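Local structure of SusD homolog (Bacteroides thetaiotaomicron, 3EHM) at residues P22-G26 with E118-L122. The protein probably binds mucin O-glycans as a SusD-like outer-membrane lipoprotein, supporting their use by a human gut symbiont. Coordinates in Å, arbitrary orientation, origin at the centre of the assembly. Numbering follows the deposited sequence.
Sequences PLKYG and EQAIL
Residues 22-26 lie at the N-terminal end of helix 23-36, with Pro22 the first modelled residue, and face residues 118-122, near the start of helix 116-140. Within the first segment the O of Pro22 accepts from the N of Tyr25 and the N of Gly26, both at 3.2 Å; the second is helical throughout. Pro22 sits opposite Glu118 and Tyr25 opposite Ile121, with CA-CA distances of 8.2 and 8.1 Å, and 219 Å² is buried in total.

The apolar part centres on Ile121 (chi1 m, chi2 t). Its CD1 lies 3.6 Å from Pro22 CB and 3.4 Å from Tyr25 CD1, while its CG2 makes a CH-pi contact over one face of the Tyr25 ring (chi1 m), 4.0 Å from the centroid.

At the polar end, Glu118 OE2 forms a salt bridge with Lys24 NZ (2.9 Å), whose hydrogen bond is weak, and accepts a second weak hydrogen bond from Tyr25 OH (2.9 Å). The Lys24 chain leaves in p and then runs extended. Glu118 OE1 is hydrogen-bonded to Ser113 OG, the stronger polar partner of this side chain.

Tyr25 also packs on Ile106, Ile109 and Ala110 of helix 85-110. The contact packs the N-terminal end of the first modelled helix against helix 116-140, consistent with the helical, tetratricopeptide-repeat-type packing of SusD-like proteins.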
ATOM      1  N   PRO A  22     -17.711   4.094  26.673  1.00 29.84           N
ATOM      2  CA  PRO A  22     -16.336   4.532  26.348  1.00 27.70           C
ATOM      3  C   PRO A  22     -16.315   5.906  25.684  1.00 27.12           C
ATOM      4  O   PRO A  22     -15.661   6.102  24.659  1.00 27.63           O
ATOM      5  CB  PRO A  22     -15.750   3.479  25.422  1.00 27.17           C
ATOM      6  CG  PRO A  22     -17.002   2.954  24.745  1.00 29.82           C
ATOM      7  CD  PRO A  22     -18.054   2.909  25.868  1.00 29.31           C
ATOM      8  N   LEU A  23     -17.030   6.857  26.273  1.00 25.83           N
ATOM      9  CA  LEU A  23     -17.083   8.210  25.735  1.00 24.44           C
ATOM     10  C   LEU A  23     -15.714   8.874  25.658  1.00 22.95           C
ATOM     11  O   LEU A  23     -15.440   9.620  24.720  1.00 23.49           O
ATOM     12  CB  LEU A  23     -18.016   9.083  26.581  1.00 26.12           C
ATOM     13  CG  LEU A  23     -19.512   8.984  26.282  1.00 28.18           C
ATOM     14  CD1 LEU A  23     -20.305   9.648  27.398  1.00 30.35           C
ATOM     15  CD2 LEU A  23     -19.810   9.650  24.945  1.00 28.12           C
ATOM     16  N   LYS A  24     -14.856   8.604  26.635  1.00 20.71           N
ATOM     17  CA  LYS A  24     -13.531   9.213  26.656  1.00 20.96           C
ATOM     18  C   LYS A  24     -12.584   8.733  25.559  1.00 20.02           C
ATOM     19  O   LYS A  24     -11.584   9.394  25.278  1.00 20.14           O
ATOM     20  CB  LYS A  24     -12.871   8.999  28.022  1.00 22.56           C
ATOM     21  CG  LYS A  24     -12.644   7.551  28.400  1.00 23.61           C
ATOM     22  CD  LYS A  24     -12.125   7.460  29.828  1.00 26.21           C
ATOM     23  CE  LYS A  24     -12.012   6.018  30.290  1.00 28.15           C
ATOM     24  NZ  LYS A  24     -11.568   5.938  31.711  1.00 30.30           N
ATOM     25  N   TYR A  25     -12.898   7.597  24.940  1.00 18.41           N
ATOM     26  CA  TYR A  25     -12.053   7.038  23.882  1.00 18.35           C
ATOM     27  C   TYR A  25     -12.579   7.276  22.464  1.00 17.39           C
ATOM     28  O   TYR A  25     -11.810   7.287  21.506  1.00 16.84           O
ATOM     29  CB  TYR A  25     -11.898   5.529  24.078  1.00 18.08           C
ATOM     30  CG  TYR A  25     -11.240   5.124  25.375  1.00 19.24           C
ATOM     31  CD1 TYR A  25     -11.956   4.443  26.362  1.00 20.14           C
ATOM     32  CD2 TYR A  25      -9.899   5.409  25.614  1.00 20.12           C
ATOM     33  CE1 TYR A  25     -11.344   4.055  27.557  1.00 21.59           C
ATOM     34  CE2 TYR A  25      -9.283   5.031  26.799  1.00 21.51           C
ATOM     35  CZ  TYR A  25     -10.006   4.354  27.765  1.00 22.07           C
ATOM     36  OH  TYR A  25      -9.382   3.983  28.934  1.00 26.69           O
ATOM     37  N   GLY A  26     -13.891   7.449  22.349  1.00 18.41           N
ATOM     38  CA  GLY A  26     -14.542   7.636  21.061  1.00 18.60           C
ATOM     39  C   GLY A  26     -13.953   8.552  20.001  1.00 18.87           C
ATOM     40  O   GLY A  26     -13.577   8.089  18.920  1.00 18.51           O
ATOM     41  N   GLU A 118     -11.551  -1.973  28.979  1.00 21.67           N
ATOM     42  CA  GLU A 118     -10.633  -0.883  28.668  1.00 21.95           C
ATOM     43  C   GLU A 118      -9.345  -1.444  28.077  1.00 20.11           C
ATOM     44  O   GLU A 118      -8.737  -0.827  27.203  1.00 18.48           O
ATOM     45  CB  GLU A 118     -10.306  -0.058  29.911  1.00 23.90           C
ATOM     46  CG  GLU A 118     -11.444   0.815  30.390  1.00 29.88           C
ATOM     47  CD  GLU A 118     -10.944   2.079  31.063  1.00 32.29           C
ATOM     48  OE1 GLU A 118     -10.043   1.984  31.925  1.00 36.80           O
ATOM     49  OE2 GLU A 118     -11.454   3.166  30.732  1.00 33.95           O
ATOM     50  N   GLN A 119      -8.930  -2.611  28.562  1.00 19.79           N
ATOM     51  CA  GLN A 119      -7.729  -3.262  28.044  1.00 20.75           C
ATOM     52  C   GLN A 119      -7.965  -3.602  26.576  1.00 19.53           C
ATOM     53  O   GLN A 119      -7.067  -3.478  25.744  1.00 19.89           O
ATOM     54  CB  GLN A 119      -7.442  -4.556  28.804  1.00 22.48           C
ATOM     55  CG  GLN A 119      -7.006  -4.373  30.242  1.00 27.70           C
ATOM     56  CD  GLN A 119      -6.862  -5.700  30.964  1.00 30.99           C
ATOM     57  OE1 GLN A 119      -6.863  -6.766  30.340  1.00 32.95           O
ATOM     58  NE2 GLN A 119      -6.726  -5.643  32.286  1.00 33.68           N
ATOM     59  N   ALA A 120      -9.185  -4.040  26.277  1.00 18.13           N
ATOM     60  CA  ALA A 120      -9.582  -4.409  24.922  1.00 18.07           C
ATOM     61  C   ALA A 120      -9.554  -3.188  24.010  1.00 18.15           C
ATOM     62  O   ALA A 120      -9.131  -3.270  22.853  1.00 16.23           O
ATOM     63  CB  ALA A 120     -10.982  -5.018  24.936  1.00 16.78           C
ATOM     64  N   ILE A 121     -10.020  -2.058  24.531  1.00 17.84           N
ATOM     65  CA  ILE A 121     -10.027  -0.821  23.764  1.00 16.75           C
ATOM     66  C   ILE A 121      -8.599  -0.462  23.380  1.00 15.96           C
ATOM     67  O   ILE A 121      -8.325  -0.137  22.227  1.00 14.56           O
ATOM     68  CB  ILE A 121     -10.640   0.336  24.577  1.00 17.89           C
ATOM     69  CG1 ILE A 121     -12.162   0.173  24.627  1.00 19.34           C
ATOM     70  CG2 ILE A 121     -10.249   1.674  23.966  1.00 18.68           C
ATOM     71  CD1 ILE A 121     -12.871   1.256  25.412  1.00 21.63           C
ATOM     72  N   LEU A 122      -7.691  -0.530  24.350  1.00 15.60           N
ATOM     73  CA  LEU A 122      -6.292  -0.209  24.100  1.00 16.90           C
ATOM     74  C   LEU A 122      -5.683  -1.141  23.057  1.00 16.55           C
ATOM     75  O   LEU A 122      -4.962  -0.688  22.168  1.00 15.64           O
ATOM     76  CB  LEU A 122      -5.478  -0.280  25.401  1.00 17.63           C
ATOM     77  CG  LEU A 122      -3.957  -0.105  25.263  1.00 18.53           C
ATOM     78  CD1 LEU A 122      -3.641   1.221  24.597  1.00 18.33           C
ATOM     79  CD2 LEU A 122      -3.304  -0.170  26.631  1.00 20.42           C
TER